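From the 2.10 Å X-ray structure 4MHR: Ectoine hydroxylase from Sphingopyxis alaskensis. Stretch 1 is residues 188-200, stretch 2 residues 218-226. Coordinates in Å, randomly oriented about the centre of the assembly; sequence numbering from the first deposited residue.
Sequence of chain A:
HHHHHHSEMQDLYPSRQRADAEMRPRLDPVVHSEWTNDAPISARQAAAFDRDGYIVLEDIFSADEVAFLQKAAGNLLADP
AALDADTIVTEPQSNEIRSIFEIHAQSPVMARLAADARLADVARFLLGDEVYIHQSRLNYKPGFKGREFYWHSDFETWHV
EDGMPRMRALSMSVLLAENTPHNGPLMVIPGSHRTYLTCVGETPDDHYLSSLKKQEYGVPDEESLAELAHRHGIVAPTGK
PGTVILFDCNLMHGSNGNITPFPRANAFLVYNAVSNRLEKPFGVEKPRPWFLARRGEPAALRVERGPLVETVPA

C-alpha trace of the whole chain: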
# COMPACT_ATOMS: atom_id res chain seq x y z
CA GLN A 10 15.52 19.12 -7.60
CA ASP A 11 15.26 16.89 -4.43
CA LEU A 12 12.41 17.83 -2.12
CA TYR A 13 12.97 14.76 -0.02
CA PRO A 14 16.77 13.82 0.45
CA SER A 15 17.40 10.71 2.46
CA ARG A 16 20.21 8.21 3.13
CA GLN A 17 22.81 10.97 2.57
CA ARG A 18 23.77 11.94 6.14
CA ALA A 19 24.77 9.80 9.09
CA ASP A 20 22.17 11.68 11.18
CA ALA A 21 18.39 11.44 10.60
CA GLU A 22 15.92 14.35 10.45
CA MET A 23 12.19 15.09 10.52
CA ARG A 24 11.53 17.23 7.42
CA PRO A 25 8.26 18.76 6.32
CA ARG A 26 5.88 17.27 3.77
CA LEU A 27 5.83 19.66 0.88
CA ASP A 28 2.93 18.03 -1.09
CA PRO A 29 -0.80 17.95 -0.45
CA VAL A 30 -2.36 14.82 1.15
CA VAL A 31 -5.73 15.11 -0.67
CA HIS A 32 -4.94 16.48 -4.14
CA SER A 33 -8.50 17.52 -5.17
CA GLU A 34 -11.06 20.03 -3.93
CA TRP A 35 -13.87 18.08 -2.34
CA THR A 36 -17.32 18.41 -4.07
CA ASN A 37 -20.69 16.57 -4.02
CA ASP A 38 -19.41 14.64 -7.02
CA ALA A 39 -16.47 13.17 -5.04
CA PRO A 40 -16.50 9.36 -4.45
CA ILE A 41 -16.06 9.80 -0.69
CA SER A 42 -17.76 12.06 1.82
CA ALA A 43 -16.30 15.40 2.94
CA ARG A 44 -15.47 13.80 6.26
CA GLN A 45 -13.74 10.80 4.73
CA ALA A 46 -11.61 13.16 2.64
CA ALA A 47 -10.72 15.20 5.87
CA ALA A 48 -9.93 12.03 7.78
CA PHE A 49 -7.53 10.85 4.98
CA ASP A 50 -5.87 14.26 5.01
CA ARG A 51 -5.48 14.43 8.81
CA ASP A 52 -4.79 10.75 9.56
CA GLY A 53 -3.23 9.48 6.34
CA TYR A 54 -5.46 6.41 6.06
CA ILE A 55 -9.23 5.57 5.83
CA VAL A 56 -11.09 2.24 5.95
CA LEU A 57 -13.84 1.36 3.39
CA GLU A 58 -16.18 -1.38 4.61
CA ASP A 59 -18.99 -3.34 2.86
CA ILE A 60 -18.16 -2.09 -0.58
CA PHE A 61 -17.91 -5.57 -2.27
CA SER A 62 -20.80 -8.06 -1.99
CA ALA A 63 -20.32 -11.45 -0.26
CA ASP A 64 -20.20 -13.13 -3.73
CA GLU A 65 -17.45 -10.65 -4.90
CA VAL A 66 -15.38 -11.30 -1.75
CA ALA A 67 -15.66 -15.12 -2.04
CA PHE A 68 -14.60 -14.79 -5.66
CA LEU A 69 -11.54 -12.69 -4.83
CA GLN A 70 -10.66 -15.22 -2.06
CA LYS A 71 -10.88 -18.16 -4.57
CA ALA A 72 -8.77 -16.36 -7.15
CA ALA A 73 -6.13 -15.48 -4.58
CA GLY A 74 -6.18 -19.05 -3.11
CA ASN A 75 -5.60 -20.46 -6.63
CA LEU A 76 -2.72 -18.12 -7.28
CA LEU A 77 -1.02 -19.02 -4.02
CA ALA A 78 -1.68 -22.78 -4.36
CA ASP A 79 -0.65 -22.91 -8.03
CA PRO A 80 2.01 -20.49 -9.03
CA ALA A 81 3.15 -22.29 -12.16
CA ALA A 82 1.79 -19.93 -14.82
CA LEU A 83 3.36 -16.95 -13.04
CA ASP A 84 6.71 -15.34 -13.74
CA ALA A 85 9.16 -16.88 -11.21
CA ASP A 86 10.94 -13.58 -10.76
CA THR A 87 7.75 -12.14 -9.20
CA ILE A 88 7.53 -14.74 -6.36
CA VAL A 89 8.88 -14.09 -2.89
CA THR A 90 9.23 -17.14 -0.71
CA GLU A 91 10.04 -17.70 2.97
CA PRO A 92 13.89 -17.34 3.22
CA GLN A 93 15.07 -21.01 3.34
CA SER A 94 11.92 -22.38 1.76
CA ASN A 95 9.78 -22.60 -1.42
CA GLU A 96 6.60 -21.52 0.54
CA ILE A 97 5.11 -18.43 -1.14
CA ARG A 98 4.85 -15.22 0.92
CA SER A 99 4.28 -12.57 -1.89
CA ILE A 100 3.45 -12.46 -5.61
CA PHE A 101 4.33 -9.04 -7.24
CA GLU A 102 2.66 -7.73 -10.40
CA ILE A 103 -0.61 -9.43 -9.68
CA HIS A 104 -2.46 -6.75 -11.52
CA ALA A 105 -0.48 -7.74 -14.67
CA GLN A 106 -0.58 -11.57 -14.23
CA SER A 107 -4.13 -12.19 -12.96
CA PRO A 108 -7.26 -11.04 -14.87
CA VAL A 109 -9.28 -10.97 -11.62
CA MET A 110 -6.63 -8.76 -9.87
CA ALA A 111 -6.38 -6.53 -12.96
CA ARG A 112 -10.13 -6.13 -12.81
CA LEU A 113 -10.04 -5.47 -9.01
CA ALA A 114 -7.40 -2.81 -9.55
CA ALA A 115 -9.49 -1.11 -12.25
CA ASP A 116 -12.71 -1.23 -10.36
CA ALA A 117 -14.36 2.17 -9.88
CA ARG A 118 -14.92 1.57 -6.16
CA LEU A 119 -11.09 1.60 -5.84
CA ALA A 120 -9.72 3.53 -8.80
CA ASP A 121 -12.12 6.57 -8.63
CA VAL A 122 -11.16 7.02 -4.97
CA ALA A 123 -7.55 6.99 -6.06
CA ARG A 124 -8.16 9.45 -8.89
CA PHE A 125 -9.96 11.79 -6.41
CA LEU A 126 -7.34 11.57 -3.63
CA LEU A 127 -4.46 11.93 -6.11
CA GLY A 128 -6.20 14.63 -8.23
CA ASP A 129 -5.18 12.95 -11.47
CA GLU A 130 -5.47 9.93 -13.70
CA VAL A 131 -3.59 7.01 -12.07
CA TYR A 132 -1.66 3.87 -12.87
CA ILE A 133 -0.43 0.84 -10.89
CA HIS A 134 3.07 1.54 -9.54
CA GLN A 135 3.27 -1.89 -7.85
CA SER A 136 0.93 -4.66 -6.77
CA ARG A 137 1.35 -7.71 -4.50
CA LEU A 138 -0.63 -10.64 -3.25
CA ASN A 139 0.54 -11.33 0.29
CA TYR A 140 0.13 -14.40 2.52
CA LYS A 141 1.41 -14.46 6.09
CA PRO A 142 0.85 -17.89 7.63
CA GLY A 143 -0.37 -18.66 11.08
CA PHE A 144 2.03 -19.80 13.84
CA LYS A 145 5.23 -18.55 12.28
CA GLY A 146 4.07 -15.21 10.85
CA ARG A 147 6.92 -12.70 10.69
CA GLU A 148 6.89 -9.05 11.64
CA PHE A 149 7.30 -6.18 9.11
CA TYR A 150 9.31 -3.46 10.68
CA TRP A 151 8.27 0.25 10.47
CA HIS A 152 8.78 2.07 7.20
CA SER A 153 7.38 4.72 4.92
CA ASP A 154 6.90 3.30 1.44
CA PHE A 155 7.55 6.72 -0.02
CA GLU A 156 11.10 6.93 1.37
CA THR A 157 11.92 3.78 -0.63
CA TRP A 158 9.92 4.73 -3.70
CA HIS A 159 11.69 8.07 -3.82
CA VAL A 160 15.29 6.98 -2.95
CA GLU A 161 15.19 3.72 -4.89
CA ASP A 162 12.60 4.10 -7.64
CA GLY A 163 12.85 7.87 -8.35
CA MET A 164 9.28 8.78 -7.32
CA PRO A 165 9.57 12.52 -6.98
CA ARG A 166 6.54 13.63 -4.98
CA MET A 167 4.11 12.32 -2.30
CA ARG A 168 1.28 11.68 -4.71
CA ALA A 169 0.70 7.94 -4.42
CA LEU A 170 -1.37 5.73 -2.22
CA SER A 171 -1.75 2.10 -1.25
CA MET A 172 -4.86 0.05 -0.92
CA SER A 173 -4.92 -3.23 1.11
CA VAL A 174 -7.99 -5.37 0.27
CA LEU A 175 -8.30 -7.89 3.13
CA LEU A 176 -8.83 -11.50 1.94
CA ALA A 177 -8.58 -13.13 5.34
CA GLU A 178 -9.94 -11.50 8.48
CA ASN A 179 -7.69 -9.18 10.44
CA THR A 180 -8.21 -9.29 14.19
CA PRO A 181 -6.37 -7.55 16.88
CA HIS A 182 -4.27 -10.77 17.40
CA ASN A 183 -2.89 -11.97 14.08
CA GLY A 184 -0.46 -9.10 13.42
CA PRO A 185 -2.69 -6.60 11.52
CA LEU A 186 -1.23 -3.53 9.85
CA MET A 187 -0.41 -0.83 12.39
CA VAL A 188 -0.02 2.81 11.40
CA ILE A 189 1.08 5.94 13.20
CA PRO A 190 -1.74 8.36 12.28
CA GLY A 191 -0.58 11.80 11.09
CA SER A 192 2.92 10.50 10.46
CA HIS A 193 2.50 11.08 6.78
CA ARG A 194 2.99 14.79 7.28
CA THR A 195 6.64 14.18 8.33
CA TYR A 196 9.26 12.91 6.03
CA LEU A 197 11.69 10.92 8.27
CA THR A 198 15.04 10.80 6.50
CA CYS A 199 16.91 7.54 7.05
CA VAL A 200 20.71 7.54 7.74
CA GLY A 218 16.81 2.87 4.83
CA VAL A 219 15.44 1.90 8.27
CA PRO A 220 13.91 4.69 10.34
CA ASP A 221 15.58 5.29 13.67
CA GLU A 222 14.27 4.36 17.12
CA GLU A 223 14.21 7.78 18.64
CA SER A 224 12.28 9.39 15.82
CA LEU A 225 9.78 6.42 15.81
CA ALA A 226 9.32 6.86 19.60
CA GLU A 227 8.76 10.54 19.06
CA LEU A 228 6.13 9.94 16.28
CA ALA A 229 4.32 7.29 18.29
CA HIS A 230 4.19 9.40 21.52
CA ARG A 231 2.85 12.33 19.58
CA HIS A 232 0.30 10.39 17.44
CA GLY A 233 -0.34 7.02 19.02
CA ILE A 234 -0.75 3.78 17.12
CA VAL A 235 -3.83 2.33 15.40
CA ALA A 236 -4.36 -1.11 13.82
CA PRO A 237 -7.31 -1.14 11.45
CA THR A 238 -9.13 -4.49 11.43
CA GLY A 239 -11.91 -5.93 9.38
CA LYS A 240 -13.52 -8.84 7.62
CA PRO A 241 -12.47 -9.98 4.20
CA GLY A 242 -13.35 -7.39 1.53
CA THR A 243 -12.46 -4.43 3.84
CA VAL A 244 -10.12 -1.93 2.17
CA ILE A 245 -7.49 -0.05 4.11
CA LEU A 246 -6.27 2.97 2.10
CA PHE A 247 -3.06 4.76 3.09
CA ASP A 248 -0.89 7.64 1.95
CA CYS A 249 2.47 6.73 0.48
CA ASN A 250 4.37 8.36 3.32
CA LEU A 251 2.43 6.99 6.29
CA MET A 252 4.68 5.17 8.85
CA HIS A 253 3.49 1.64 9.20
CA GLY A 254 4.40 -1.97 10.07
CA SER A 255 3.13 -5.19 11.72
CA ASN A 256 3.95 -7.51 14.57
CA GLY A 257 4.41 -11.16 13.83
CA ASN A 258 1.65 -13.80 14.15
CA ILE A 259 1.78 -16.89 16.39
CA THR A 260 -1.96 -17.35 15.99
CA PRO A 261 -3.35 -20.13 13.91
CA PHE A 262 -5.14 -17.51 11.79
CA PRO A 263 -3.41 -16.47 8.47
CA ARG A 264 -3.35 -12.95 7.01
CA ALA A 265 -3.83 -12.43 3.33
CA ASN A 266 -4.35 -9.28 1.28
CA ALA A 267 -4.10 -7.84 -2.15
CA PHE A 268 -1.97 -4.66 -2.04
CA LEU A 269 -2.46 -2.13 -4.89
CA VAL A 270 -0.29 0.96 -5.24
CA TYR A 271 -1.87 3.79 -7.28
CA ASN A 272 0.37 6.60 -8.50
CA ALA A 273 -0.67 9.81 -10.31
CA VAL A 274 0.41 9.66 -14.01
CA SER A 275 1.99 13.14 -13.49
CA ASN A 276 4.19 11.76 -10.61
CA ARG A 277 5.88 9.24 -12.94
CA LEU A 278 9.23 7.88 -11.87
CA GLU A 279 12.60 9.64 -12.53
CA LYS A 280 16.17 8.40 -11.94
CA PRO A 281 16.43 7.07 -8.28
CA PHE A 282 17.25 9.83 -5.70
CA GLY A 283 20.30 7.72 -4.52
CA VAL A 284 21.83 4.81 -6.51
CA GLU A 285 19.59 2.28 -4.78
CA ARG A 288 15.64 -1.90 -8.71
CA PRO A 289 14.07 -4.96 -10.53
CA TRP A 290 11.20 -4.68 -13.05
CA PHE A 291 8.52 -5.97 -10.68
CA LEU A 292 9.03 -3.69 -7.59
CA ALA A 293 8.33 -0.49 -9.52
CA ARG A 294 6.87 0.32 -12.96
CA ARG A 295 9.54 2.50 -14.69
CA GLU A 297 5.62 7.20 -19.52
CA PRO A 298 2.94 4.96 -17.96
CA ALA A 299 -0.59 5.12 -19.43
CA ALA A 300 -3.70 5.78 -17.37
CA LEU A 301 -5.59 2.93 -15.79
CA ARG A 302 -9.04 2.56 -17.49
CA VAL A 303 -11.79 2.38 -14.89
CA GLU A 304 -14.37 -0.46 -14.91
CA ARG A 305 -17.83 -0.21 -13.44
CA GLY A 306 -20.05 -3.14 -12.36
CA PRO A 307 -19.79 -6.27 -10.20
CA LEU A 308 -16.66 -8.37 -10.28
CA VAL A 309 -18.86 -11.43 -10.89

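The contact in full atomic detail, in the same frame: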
# COMPACT_ATOMS: atom_id res chain seq x y z
N VAL A 188 -0.45 1.53 11.95
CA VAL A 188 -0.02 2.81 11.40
C VAL A 188 0.15 3.77 12.54
O VAL A 188 -0.47 3.60 13.63
CB VAL A 188 -1.00 3.33 10.33
CG1 VAL A 188 -1.20 2.28 9.28
CG2 VAL A 188 -2.36 3.76 10.91
N ILE A 189 1.01 4.77 12.31
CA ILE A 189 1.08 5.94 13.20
C ILE A 189 0.32 7.11 12.54
O ILE A 189 0.83 7.76 11.58
CB ILE A 189 2.55 6.30 13.47
CG1 ILE A 189 3.26 5.13 14.19
CG2 ILE A 189 2.65 7.57 14.31
CD1 ILE A 189 4.74 5.39 14.41
N PRO A 190 -0.92 7.40 13.02
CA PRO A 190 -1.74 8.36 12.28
C PRO A 190 -1.16 9.79 12.32
O PRO A 190 -0.63 10.22 13.32
CB PRO A 190 -3.13 8.32 12.97
CG PRO A 190 -3.02 7.32 14.07
CD PRO A 190 -1.61 6.83 14.20
N GLY A 191 -1.21 10.49 11.19
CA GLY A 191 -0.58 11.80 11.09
C GLY A 191 0.90 11.78 10.77
O GLY A 191 1.45 12.79 10.44
N SER A 192 1.51 10.62 10.75
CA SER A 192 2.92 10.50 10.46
C SER A 192 3.28 10.80 9.04
O SER A 192 4.42 11.16 8.70
CB SER A 192 3.36 9.08 10.81
OG SER A 192 2.83 8.03 10.00
N HIS A 193 2.32 10.69 8.18
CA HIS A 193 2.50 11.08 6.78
C HIS A 193 2.86 12.54 6.47
O HIS A 193 3.36 12.85 5.34
CB HIS A 193 1.27 10.64 5.97
CG HIS A 193 0.05 11.40 6.31
ND1 HIS A 193 -0.47 11.45 7.60
CD2 HIS A 193 -0.78 12.17 5.54
CE1 HIS A 193 -1.54 12.22 7.62
NE2 HIS A 193 -1.76 12.68 6.39
N ARG A 194 2.67 13.41 7.44
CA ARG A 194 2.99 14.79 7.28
C ARG A 194 4.41 15.10 7.69
O ARG A 194 4.80 16.27 7.64
CB ARG A 194 2.07 15.68 8.13
CG ARG A 194 0.74 15.94 7.47
CD ARG A 194 -0.03 17.07 8.17
NE ARG A 194 -1.39 17.05 7.63
CZ ARG A 194 -1.71 17.64 6.50
NH1 ARG A 194 -0.80 18.29 5.79
NH2 ARG A 194 -2.90 17.57 6.06
N THR A 195 5.18 14.08 8.08
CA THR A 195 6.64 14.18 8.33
C THR A 195 7.39 13.23 7.47
O THR A 195 7.08 12.01 7.40
CB THR A 195 6.97 13.73 9.77
OG1 THR A 195 6.25 14.55 10.69
CG2 THR A 195 8.47 13.84 10.09
N TYR A 196 8.39 13.76 6.78
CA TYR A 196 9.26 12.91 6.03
C TYR A 196 10.46 12.58 6.95
O TYR A 196 11.23 13.48 7.31
CB TYR A 196 9.77 13.62 4.79
CG TYR A 196 10.65 12.76 3.95
CD1 TYR A 196 10.16 11.60 3.36
CD2 TYR A 196 11.98 13.11 3.69
CE1 TYR A 196 10.95 10.82 2.55
CE2 TYR A 196 12.77 12.37 2.83
CZ TYR A 196 12.30 11.25 2.29
OH TYR A 196 13.10 10.55 1.42
N LEU A 197 10.59 11.32 7.37
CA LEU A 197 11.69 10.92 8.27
C LEU A 197 12.84 10.42 7.42
O LEU A 197 12.73 9.36 6.82
CB LEU A 197 11.20 9.86 9.25
CG LEU A 197 12.29 9.25 10.14
CD1 LEU A 197 12.95 10.32 11.03
CD2 LEU A 197 11.62 8.19 10.99
N THR A 198 13.92 11.23 7.28
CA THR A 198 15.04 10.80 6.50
C THR A 198 15.65 9.61 7.26
O THR A 198 15.54 9.49 8.49
CB THR A 198 16.14 11.90 6.26
OG1 THR A 198 16.79 12.20 7.49
CG2 THR A 198 15.49 13.17 5.73
N CYS A 199 16.18 8.68 6.50
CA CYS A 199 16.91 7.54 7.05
C CYS A 199 18.43 7.82 6.83
O CYS A 199 18.81 8.60 5.97
CB CYS A 199 16.46 6.25 6.39
SG CYS A 199 14.70 5.85 6.71
N VAL A 200 19.27 7.22 7.67
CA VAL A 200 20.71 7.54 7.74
C VAL A 200 21.44 7.00 6.52
O VAL A 200 21.03 5.98 5.99
CB VAL A 200 21.30 6.94 9.03
N GLY A 218 18.25 2.56 5.03
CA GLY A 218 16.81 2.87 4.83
C GLY A 218 15.84 2.34 5.89
O GLY A 218 14.73 2.01 5.59
N VAL A 219 16.29 2.29 7.14
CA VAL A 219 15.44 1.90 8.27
C VAL A 219 15.30 3.09 9.18
O VAL A 219 16.27 3.53 9.75
CB VAL A 219 16.04 0.71 9.10
CG1 VAL A 219 15.18 0.38 10.30
CG2 VAL A 219 16.15 -0.53 8.25
N PRO A 220 14.07 3.57 9.40
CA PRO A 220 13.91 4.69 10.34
C PRO A 220 14.43 4.37 11.73
O PRO A 220 14.36 3.21 12.20
CB PRO A 220 12.37 4.89 10.42
CG PRO A 220 11.78 3.63 9.95
CD PRO A 220 12.84 2.77 9.30
N ASP A 221 14.89 5.42 12.41
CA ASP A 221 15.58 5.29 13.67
C ASP A 221 14.65 5.27 14.90
O ASP A 221 13.59 5.92 14.95
CB ASP A 221 16.65 6.40 13.78
CG ASP A 221 16.08 7.70 14.18
OD1 ASP A 221 15.99 7.94 15.40
OD2 ASP A 221 15.66 8.48 13.29
N GLU A 222 15.09 4.57 15.93
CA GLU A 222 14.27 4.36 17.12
C GLU A 222 13.76 5.59 17.78
O GLU A 222 12.63 5.67 18.24
CB GLU A 222 15.03 3.54 18.20
CG GLU A 222 15.22 2.09 17.81
CD GLU A 222 15.84 1.27 18.94
OE1 GLU A 222 16.02 1.80 20.05
OE2 GLU A 222 16.11 0.10 18.72
N GLU A 223 14.61 6.57 17.90
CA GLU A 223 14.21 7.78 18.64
C GLU A 223 13.14 8.56 17.88
O GLU A 223 12.19 9.14 18.46
CB GLU A 223 15.45 8.68 18.82
CG GLU A 223 16.72 7.90 19.19
CD GLU A 223 17.63 7.45 18.00
OE1 GLU A 223 17.53 6.27 17.56
OE2 GLU A 223 18.48 8.27 17.53
N SER A 224 13.31 8.65 16.57
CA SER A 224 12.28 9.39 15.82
C SER A 224 10.96 8.58 15.81
O SER A 224 9.93 9.18 15.97
CB SER A 224 12.70 9.70 14.38
OG SER A 224 14.08 9.98 14.22
N LEU A 225 11.00 7.25 15.68
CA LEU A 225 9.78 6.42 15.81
C LEU A 225 9.10 6.58 17.18
O LEU A 225 7.89 6.77 17.21
CB LEU A 225 10.03 4.97 15.51
CG LEU A 225 10.45 4.62 14.09
CD1 LEU A 225 11.07 3.23 14.12
CD2 LEU A 225 9.28 4.66 13.09
N ALA A 226 9.88 6.60 18.29
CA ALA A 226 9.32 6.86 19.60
C ALA A 226 8.70 8.22 19.66
O ALA A 226 7.65 8.37 20.21
CB ALA A 226 10.36 6.68 20.78
O HOH W 1 15.73 7.76 10.67
O HOH W 2 17.59 6.21 9.89

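No direct hydrogen bond joins the two stretches; apolar packing and two bridging waters hold them together, burying 334 Å² in all. The backbones come closest at the start of stretch 2, where the CA atoms of Gly218 and Cys199 lie 5.2 Å apart. Gly218 CA meets Cys199 CB at 3.7 Å, a close approach of main chain to side chain.

Val219 points its CA-to-CB bond away from stretch 1, so its contribution comes from the backbone. Its carbonyl carbon C sits 3.8 Å from Cys199 SG, and its O accepts from water 2 at 3.0 Å. The same water accepts from Val200 N, also at 3.0 Å, linking two main chains that do not bond directly.

Pro220 follows, with its N 3.6 Å from Cys199 SG, while its CB touches Leu197 CD2 at 3.4 Å. Both Leu197 and Cys199 direct their CA-to-CB bonds toward stretch 2, as alternate residues of an extended chain can; Thr198, between them, points away.

Asp221 is the N-cap of the helix beginning at Glu222. Its OD1 accepts from Ser224 N at 3.0 Å with an N-H...acceptor angle of 162°, satisfying an amide that has no preceding helical turn to supply a carbonyl. Its OD2 accepts from Ser224 OG at a very short 2.4 Å. Water 1 ties this cap to stretch 1: it donates to Asp221 OD2 at 2.7 Å and to Thr198 O at 2.8 Å, and accepts from Asp221 N at 3.0 Å.

Glu222 and Glu223 make no contact with stretch 1. Ser224 turns back toward it, and its OG reaches Leu197 CD1 at 3.4 Å, a van der Waals contact since the methyl offers no polar partner. One turn along from Asp221, Leu225 O approaches Ile189 CD1 at 4.4 Å, a looser contact, and Ala226 points away.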